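Local structure of thymidylate synthase A (Bacillus subtilis, 1BSF) at residues A[49-54]-A[197-202]; A[170-175]-A[207-212]. The protein catalyses the reductive methylation of dUMP to dTMP with 5,10-methylenetetrahydrofolate as methyl donor and reductant, supplying a precursor for DNA synthesis. All blocks are in the same frame, centred on the assembly; numbering follows the deposited sequence.

Contact 1. Residues A[49-54]-A[197-202]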
ATOM      1  N   PHE A  49      -7.249  13.804  -4.416  1.00 15.53           N
ATOM      2  CA  PHE A  49      -7.311  15.246  -4.687  1.00 15.69           C
ATOM      3  C   PHE A  49      -6.689  15.614  -6.039  1.00 14.54           C
ATOM      4  O   PHE A  49      -5.590  15.170  -6.362  1.00  9.40           O
ATOM      5  CB  PHE A  49      -6.610  16.002  -3.557  1.00 10.68           C
ATOM      6  CG  PHE A  49      -7.158  15.671  -2.202  1.00 13.76           C
ATOM      7  CD1 PHE A  49      -6.663  14.578  -1.483  1.00 12.81           C
ATOM      8  CD2 PHE A  49      -8.221  16.403  -1.676  1.00  2.00           C
ATOM      9  CE1 PHE A  49      -7.227  14.217  -0.256  1.00  5.02           C
ATOM     10  CE2 PHE A  49      -8.786  16.050  -0.459  1.00  2.00           C
ATOM     11  CZ  PHE A  49      -8.285  14.953   0.251  1.00  3.05           C
ATOM     12  N   ASP A  50      -7.385  16.437  -6.823  1.00 15.50           N
ATOM     13  CA  ASP A  50      -6.882  16.805  -8.145  1.00 15.51           C
ATOM     14  C   ASP A  50      -5.800  17.873  -8.129  1.00 17.08           C
ATOM     15  O   ASP A  50      -5.190  18.157  -9.163  1.00 15.39           O
ATOM     16  CB  ASP A  50      -8.037  17.229  -9.062  1.00 11.60           C
ATOM     17  CG  ASP A  50      -8.832  18.401  -8.514  1.00 15.59           C
ATOM     18  OD1 ASP A  50      -8.241  19.266  -7.826  1.00 10.62           O
ATOM     19  OD2 ASP A  50     -10.054  18.456  -8.782  1.00 13.49           O
ATOM     20  N   ASN A  51      -5.576  18.449  -6.948  1.00 19.04           N
ATOM     21  CA  ASN A  51      -4.559  19.481  -6.714  1.00 20.79           C
ATOM     22  C   ASN A  51      -4.913  20.873  -7.200  1.00 16.79           C
ATOM     23  O   ASN A  51      -4.040  21.651  -7.587  1.00 19.87           O
ATOM     24  CB  ASN A  51      -3.216  19.056  -7.312  1.00 17.66           C
ATOM     25  CG  ASN A  51      -2.253  18.579  -6.262  1.00 17.65           C
ATOM     26  OD1 ASN A  51      -2.365  18.961  -5.093  1.00 15.49           O
ATOM     27  ND2 ASN A  51      -1.297  17.735  -6.662  1.00 11.80           N
ATOM     28  N   SER A  52      -6.200  21.179  -7.181  1.00 15.55           N
ATOM     29  CA  SER A  52      -6.665  22.489  -7.594  1.00 13.49           C
ATOM     30  C   SER A  52      -6.607  23.354  -6.351  1.00 13.45           C
ATOM     31  O   SER A  52      -6.747  24.576  -6.417  1.00 13.10           O
ATOM     32  CB  SER A  52      -8.097  22.408  -8.123  1.00 12.15           C
ATOM     33  OG  SER A  52      -8.875  21.477  -7.388  1.00  7.23           O
ATOM     34  N   GLU A  53      -6.397  22.691  -5.217  1.00 14.53           N
ATOM     35  CA  GLU A  53      -6.294  23.364  -3.929  1.00 18.08           C
ATOM     36  C   GLU A  53      -5.531  22.533  -2.900  1.00 16.24           C
ATOM     37  O   GLU A  53      -5.280  21.344  -3.102  1.00 20.02           O
ATOM     38  CB  GLU A  53      -7.687  23.703  -3.400  1.00 18.50           C
ATOM     39  CG  GLU A  53      -8.544  22.507  -3.080  1.00 15.39           C
ATOM     40  CD  GLU A  53      -9.999  22.886  -2.995  1.00 22.32           C
ATOM     41  OE1 GLU A  53     -10.426  23.781  -3.759  1.00 25.94           O
ATOM     42  OE2 GLU A  53     -10.718  22.298  -2.165  1.00 25.77           O
ATOM     43  N   VAL A  54      -5.155  23.183  -1.801  1.00 16.59           N
ATOM     44  CA  VAL A  54      -4.411  22.550  -0.714  1.00 16.69           C
ATOM     45  C   VAL A  54      -5.326  21.686   0.157  1.00 17.77           C
ATOM     46  O   VAL A  54      -6.330  22.167   0.684  1.00 19.71           O
ATOM     47  CB  VAL A  54      -3.723  23.636   0.182  1.00 21.99           C
ATOM     48  CG1 VAL A  54      -3.595  23.154   1.624  1.00 16.18           C
ATOM     49  CG2 VAL A  54      -2.355  23.992  -0.389  1.00 17.58           C
ATOM     50  N   VAL A 197       2.578  18.347   0.729  1.00 13.49           N
ATOM     51  CA  VAL A 197       3.574  19.395   0.669  1.00 15.42           C
ATOM     52  C   VAL A 197       4.762  18.749  -0.052  1.00 13.88           C
ATOM     53  O   VAL A 197       5.212  19.227  -1.097  1.00 17.55           O
ATOM     54  CB  VAL A 197       3.969  19.844   2.100  1.00 17.95           C
ATOM     55  CG1 VAL A 197       5.242  20.668   2.070  1.00 13.06           C
ATOM     56  CG2 VAL A 197       2.826  20.648   2.717  1.00 15.10           C
ATOM     57  N   LEU A 198       5.241  17.642   0.506  1.00  8.80           N
ATOM     58  CA  LEU A 198       6.351  16.890  -0.079  1.00  8.79           C
ATOM     59  C   LEU A 198       6.175  16.739  -1.589  1.00  7.61           C
ATOM     60  O   LEU A 198       7.140  16.822  -2.338  1.00 12.96           O
ATOM     61  CB  LEU A 198       6.450  15.497   0.560  1.00  5.61           C
ATOM     62  CG  LEU A 198       7.482  14.513  -0.012  1.00  5.81           C
ATOM     63  CD1 LEU A 198       8.886  14.987   0.338  1.00  2.00           C
ATOM     64  CD2 LEU A 198       7.235  13.110   0.547  1.00  3.80           C
ATOM     65  N   GLN A 199       4.938  16.510  -2.030  1.00 10.00           N
ATOM     66  CA  GLN A 199       4.640  16.352  -3.453  1.00  5.36           C
ATOM     67  C   GLN A 199       4.916  17.630  -4.250  1.00  7.37           C
ATOM     68  O   GLN A 199       5.585  17.600  -5.294  1.00  3.32           O
ATOM     69  CB  GLN A 199       3.178  15.961  -3.651  1.00  2.00           C
ATOM     70  CG  GLN A 199       2.708  16.184  -5.066  1.00  2.00           C
ATOM     71  CD  GLN A 199       1.393  15.493  -5.350  1.00  8.64           C
ATOM     72  OE1 GLN A 199       0.578  15.303  -4.444  1.00  5.88           O
ATOM     73  NE2 GLN A 199       1.172  15.115  -6.613  1.00 10.22           N
ATOM     74  N   ARG A 200       4.379  18.742  -3.757  1.00  7.09           N
ATOM     75  CA  ARG A 200       4.561  20.031  -4.397  1.00  8.37           C
ATOM     76  C   ARG A 200       6.041  20.372  -4.486  1.00  4.35           C
ATOM     77  O   ARG A 200       6.487  20.965  -5.460  1.00  5.82           O
ATOM     78  CB  ARG A 200       3.836  21.109  -3.605  1.00 11.76           C
ATOM     79  CG  ARG A 200       2.359  21.166  -3.870  1.00  8.27           C
ATOM     80  CD  ARG A 200       1.570  21.204  -2.570  1.00 17.07           C
ATOM     81  NE  ARG A 200       0.129  21.019  -2.772  1.00 17.74           N
ATOM     82  CZ  ARG A 200      -0.633  21.809  -3.520  1.00 14.28           C
ATOM     83  NH1 ARG A 200      -0.098  22.843  -4.146  1.00 17.39           N
ATOM     84  NH2 ARG A 200      -1.929  21.563  -3.644  1.00 10.58           N
ATOM     85  N   MET A 201       6.797  19.977  -3.469  1.00  6.35           N
ATOM     86  CA  MET A 201       8.238  20.243  -3.426  1.00 12.64           C
ATOM     87  C   MET A 201       9.061  19.524  -4.507  1.00 14.82           C
ATOM     88  O   MET A 201       9.834  20.147  -5.234  1.00 17.47           O
ATOM     89  CB  MET A 201       8.800  19.865  -2.056  1.00 13.82           C
ATOM     90  CG  MET A 201       8.577  20.893  -0.974  1.00  9.75           C
ATOM     91  SD  MET A 201       8.938  20.180   0.634  1.00 11.04           S
ATOM     92  CE  MET A 201      10.716  20.014   0.574  1.00  5.56           C
ATOM     93  N   ILE A 202       8.926  18.212  -4.602  1.00 11.08           N
ATOM     94  CA  ILE A 202       9.677  17.494  -5.617  1.00 19.95           C
ATOM     95  C   ILE A 202       9.141  17.881  -6.994  1.00 22.04           C
ATOM     96  O   ILE A 202       9.890  17.918  -7.972  1.00 23.02           O
ATOM     97  CB  ILE A 202       9.572  15.960  -5.434  1.00 22.14           C
ATOM     98  CG1 ILE A 202       9.119  15.629  -4.005  1.00 26.21           C
ATOM     99  CG2 ILE A 202      10.912  15.318  -5.757  1.00 24.61           C
ATOM    100  CD1 ILE A 202       9.829  14.452  -3.349  1.00 23.51           C
TER
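In the loop that leaves strand 39-49, Asn51 and Val54 reach the side chains of Gln199 and Arg200 on helix 188-206. Arg200 has its CG anti to the carbonyl carbon (chi1 -80°) and its chain bends at chi2, which carries the guanidinium across the gap to the loop. Val54 CG2 lies over one face of that group, 4.1 Å from Arg200 NH2 and set toward the rim, the two side chains crossing at about a right angle. At the edge, near the guanidinium plane, Glu53 O comes to 3.4 Å from Arg200 NH2. Asn51 OD1 is nearer, 3.0 Å from Arg200 NH2, but the angle is too poor for a hydrogen bond and the approach is oblique, with amide and guanidinium planes 80° apart. The clear bond of the guanidinium is made within the helix, from Arg200 NE to Asn196 OD1. In thymidylate synthases this long helix packs on the large twisted sheet of the subunit; here the loop following strand 39-49 runs beside it, and an Asx turn, with Ser52 N bonded to Asp50 OD1 at 2.9 Å, helps shape the bend. Asn51 and Gln199 approach from opposite directions, and two amide nitrogens face each other: Asn51 ND2 is 3.6 Å from Gln199 NE2, with the amide planes 62° apart. Each donor turns to the sheet, Asn51 ND2 to Gly211 O in a hydrogen bond and Gln199 NE2 more weakly to Leu173 O. With an alanine in place of Asn51, Gly211 O is likely to lose its amide donor, and a gap to open beside Gln199 and the guanidinium. Val197 and Leu198 of the helix rest on helix 64-77.

Contact 2. Residues A[170-175]-A[207-212]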
ATOM      1  N   HIS A 170       2.342  12.433 -18.544  1.00 24.74           N
ATOM      2  CA  HIS A 170       1.993  13.663 -19.249  1.00 27.83           C
ATOM      3  C   HIS A 170       2.440  14.906 -18.492  1.00 27.27           C
ATOM      4  O   HIS A 170       1.616  15.688 -18.030  1.00 29.05           O
ATOM      5  CB  HIS A 170       0.476  13.726 -19.487  1.00 32.07           C
ATOM      6  CG  HIS A 170      -0.002  12.849 -20.604  1.00 35.58           C
ATOM      7  ND1 HIS A 170       0.827  11.967 -21.266  1.00 38.05           N
ATOM      8  CD2 HIS A 170      -1.223  12.718 -21.175  1.00 36.67           C
ATOM      9  CE1 HIS A 170       0.137  11.331 -22.196  1.00 37.55           C
ATOM     10  NE2 HIS A 170      -1.109  11.768 -22.162  1.00 39.74           N
ATOM     11  N   GLY A 171       3.750  15.086 -18.369  1.00 27.96           N
ATOM     12  CA  GLY A 171       4.272  16.243 -17.664  1.00 29.37           C
ATOM     13  C   GLY A 171       3.673  16.406 -16.281  1.00 28.28           C
ATOM     14  O   GLY A 171       3.823  17.456 -15.645  1.00 29.38           O
ATOM     15  N   LYS A 172       2.986  15.366 -15.814  1.00 23.75           N
ATOM     16  CA  LYS A 172       2.373  15.409 -14.499  1.00 22.43           C
ATOM     17  C   LYS A 172       2.979  14.398 -13.549  1.00 17.70           C
ATOM     18  O   LYS A 172       3.367  13.307 -13.948  1.00 13.27           O
ATOM     19  CB  LYS A 172       0.875  15.168 -14.597  1.00 23.84           C
ATOM     20  CG  LYS A 172       0.059  16.161 -13.790  1.00 28.25           C
ATOM     21  CD  LYS A 172      -1.027  16.803 -14.639  1.00 26.78           C
ATOM     22  CE  LYS A 172      -0.426  17.601 -15.785  1.00 27.23           C
ATOM     23  NZ  LYS A 172      -1.465  18.085 -16.730  1.00 24.48           N
ATOM     24  N   LEU A 173       3.049  14.787 -12.283  1.00 17.45           N
ATOM     25  CA  LEU A 173       3.599  13.958 -11.225  1.00 18.06           C
ATOM     26  C   LEU A 173       2.462  13.578 -10.287  1.00 19.09           C
ATOM     27  O   LEU A 173       1.827  14.445  -9.680  1.00 18.65           O
ATOM     28  CB  LEU A 173       4.665  14.745 -10.461  1.00 14.71           C
ATOM     29  CG  LEU A 173       5.438  14.156  -9.275  1.00 15.33           C
ATOM     30  CD1 LEU A 173       4.927  12.786  -8.898  1.00 13.74           C
ATOM     31  CD2 LEU A 173       6.904  14.091  -9.646  1.00  9.92           C
ATOM     32  N   HIS A 174       2.200  12.281 -10.173  1.00 17.81           N
ATOM     33  CA  HIS A 174       1.139  11.819  -9.288  1.00 15.33           C
ATOM     34  C   HIS A 174       1.764  11.154  -8.073  1.00 14.38           C
ATOM     35  O   HIS A 174       2.748  10.408  -8.181  1.00  2.00           O
ATOM     36  CB  HIS A 174       0.216  10.837 -10.013  1.00 15.44           C
ATOM     37  CG  HIS A 174      -0.350  11.371 -11.292  1.00 14.91           C
ATOM     38  ND1 HIS A 174      -1.613  11.915 -11.374  1.00  5.91           N
ATOM     39  CD2 HIS A 174       0.169  11.432 -12.542  1.00 10.26           C
ATOM     40  CE1 HIS A 174      -1.849  12.283 -12.621  1.00  9.58           C
ATOM     41  NE2 HIS A 174      -0.783  12.003 -13.348  1.00  8.54           N
ATOM     42  N   LEU A 175       1.172  11.429  -6.915  1.00 13.75           N
ATOM     43  CA  LEU A 175       1.664  10.896  -5.651  1.00 13.35           C
ATOM     44  C   LEU A 175       0.595  10.125  -4.889  1.00 10.58           C
ATOM     45  O   LEU A 175      -0.466  10.664  -4.543  1.00 10.50           O
ATOM     46  CB  LEU A 175       2.183  12.037  -4.773  1.00  5.20           C
ATOM     47  CG  LEU A 175       2.595  11.694  -3.337  1.00  7.26           C
ATOM     48  CD1 LEU A 175       3.329  10.358  -3.258  1.00  2.00           C
ATOM     49  CD2 LEU A 175       3.490  12.795  -2.844  1.00  2.00           C
ATOM     50  N   GLY A 207      10.546  19.700 -12.054  1.00 27.62           N
ATOM     51  CA  GLY A 207       9.939  20.425 -13.155  1.00 25.60           C
ATOM     52  C   GLY A 207       8.845  19.635 -13.843  1.00 23.05           C
ATOM     53  O   GLY A 207       8.930  19.343 -15.036  1.00 21.54           O
ATOM     54  N   TYR A 208       7.815  19.283 -13.079  1.00 22.53           N
ATOM     55  CA  TYR A 208       6.679  18.527 -13.597  1.00 24.34           C
ATOM     56  C   TYR A 208       5.430  19.063 -12.928  1.00 21.73           C
ATOM     57  O   TYR A 208       5.442  19.327 -11.730  1.00 23.52           O
ATOM     58  CB  TYR A 208       6.797  17.047 -13.242  1.00 23.36           C
ATOM     59  CG  TYR A 208       7.711  16.243 -14.124  1.00 24.47           C
ATOM     60  CD1 TYR A 208       7.296  15.809 -15.383  1.00 30.58           C
ATOM     61  CD2 TYR A 208       8.965  15.862 -13.678  1.00 18.23           C
ATOM     62  CE1 TYR A 208       8.115  15.003 -16.175  1.00 31.96           C
ATOM     63  CE2 TYR A 208       9.790  15.062 -14.454  1.00 30.94           C
ATOM     64  CZ  TYR A 208       9.363  14.631 -15.701  1.00 30.13           C
ATOM     65  OH  TYR A 208      10.181  13.813 -16.457  1.00 35.89           O
ATOM     66  N   GLU A 209       4.356  19.215 -13.695  1.00 19.16           N
ATOM     67  CA  GLU A 209       3.099  19.701 -13.146  1.00 17.70           C
ATOM     68  C   GLU A 209       2.615  18.682 -12.113  1.00 18.49           C
ATOM     69  O   GLU A 209       3.027  17.518 -12.137  1.00  9.03           O
ATOM     70  CB  GLU A 209       2.062  19.837 -14.259  1.00 21.62           C
ATOM     71  CG  GLU A 209       1.964  21.226 -14.865  1.00 27.89           C
ATOM     72  CD  GLU A 209       0.625  21.457 -15.549  1.00 29.70           C
ATOM     73  OE1 GLU A 209       0.224  20.592 -16.351  1.00 32.73           O
ATOM     74  OE2 GLU A 209      -0.031  22.493 -15.287  1.00 33.15           O
ATOM     75  N   LEU A 210       1.740  19.115 -11.210  1.00 17.31           N
ATOM     76  CA  LEU A 210       1.224  18.215 -10.187  1.00 15.97           C
ATOM     77  C   LEU A 210       0.099  17.352 -10.717  1.00 17.61           C
ATOM     78  O   LEU A 210      -0.798  17.831 -11.410  1.00 14.90           O
ATOM     79  CB  LEU A 210       0.715  19.001  -8.981  1.00  8.99           C
ATOM     80  CG  LEU A 210       1.183  20.444  -8.888  1.00 11.93           C
ATOM     81  CD1 LEU A 210       0.089  21.327  -8.265  1.00  5.60           C
ATOM     82  CD2 LEU A 210       2.467  20.473  -8.070  1.00  7.20           C
ATOM     83  N   GLY A 211       0.157  16.068 -10.387  1.00 23.58           N
ATOM     84  CA  GLY A 211      -0.872  15.141 -10.816  1.00 18.42           C
ATOM     85  C   GLY A 211      -1.837  14.944  -9.668  1.00 18.09           C
ATOM     86  O   GLY A 211      -1.891  15.765  -8.759  1.00 21.42           O
ATOM     87  N   GLU A 212      -2.600  13.861  -9.695  1.00 20.38           N
ATOM     88  CA  GLU A 212      -3.560  13.597  -8.630  1.00 20.81           C
ATOM     89  C   GLU A 212      -2.840  13.273  -7.329  1.00 15.82           C
ATOM     90  O   GLU A 212      -1.769  12.674  -7.344  1.00 16.45           O
ATOM     91  CB  GLU A 212      -4.465  12.415  -9.011  1.00 20.86           C
ATOM     92  CG  GLU A 212      -5.968  12.664  -8.818  1.00 31.28           C
ATOM     93  CD  GLU A 212      -6.730  11.403  -8.416  1.00 32.61           C
ATOM     94  OE1 GLU A 212      -6.678  10.396  -9.163  1.00 29.45           O
ATOM     95  OE2 GLU A 212      -7.380  11.429  -7.348  1.00 34.02           O
TER
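Glu209 N donates to Gly171 O at 2.7 Å and Leu173 N to Glu209 O, also at 2.7 Å, pairing the two backbones in parallel. Gly211 N then gives its hydrogen to Leu173 O, modelled very short. On one face of the sheet Lys172 and Glu209 run side by side in the same direction and close a salt bridge, Lys172 NZ to Glu209 OE1 at 3.0 Å, whose hydrogen bond is weak. The next backbone bond skips a step, since Leu175 N donates to Glu212 O at 3.2 Å where regular pairing would use Gly211 O. Gly211 and Glu212 together face His174, as in a beta bulge, a feature for which the twisted sheet of thymidylate synthases is known, and the strand axes diverge by 41°. Strands 172-179 and 209-223 are joined through helix 188-206 as a beta-alpha-beta crossover, and the helix ends at Gly207 in a Schellman motif just before the second strand. At the bulge Gly211 CA sits over one face of the His174 ring, 3.6 Å from its centroid, a CH-pi contact. A CB on Gly211 would probably collide with His174 ND1 and Leu173 O. The ring is brought there by CG lying anti to the carbonyl carbon (chi1 -54°), and its edge meets Glu212 CB, 3.7 Å from His174 ND1. The carboxylate of Glu212 leads away to a salt bridge with Arg48, while Ile43 of the second subunit packs on His174. At the start of the strands Tyr208 turns its ring edge to Gly171 CA, and Tyr208 CB lies 4.2 Å from Leu173 CB.

Both contacts are partly buried and their centres lie about 9 Å apart, but they hold different layers. Contact 2 is a backbone pairing inside the sheet, burying 448 Å², and both of its histidines touch the second subunit. Contact 1 buries 195 Å² and joins a loop to helix 188-206 mostly through side chains, with no other chain against it. The helix leads, through a short turn, into strand 209-223 of contact 2, and its Gln199 CB packs 3.3 Å from Leu175 CD2. The bulge of contact 2 leaves Gly211 O turned away from strand pairing and toward the loop of contact 1, which ties the two together.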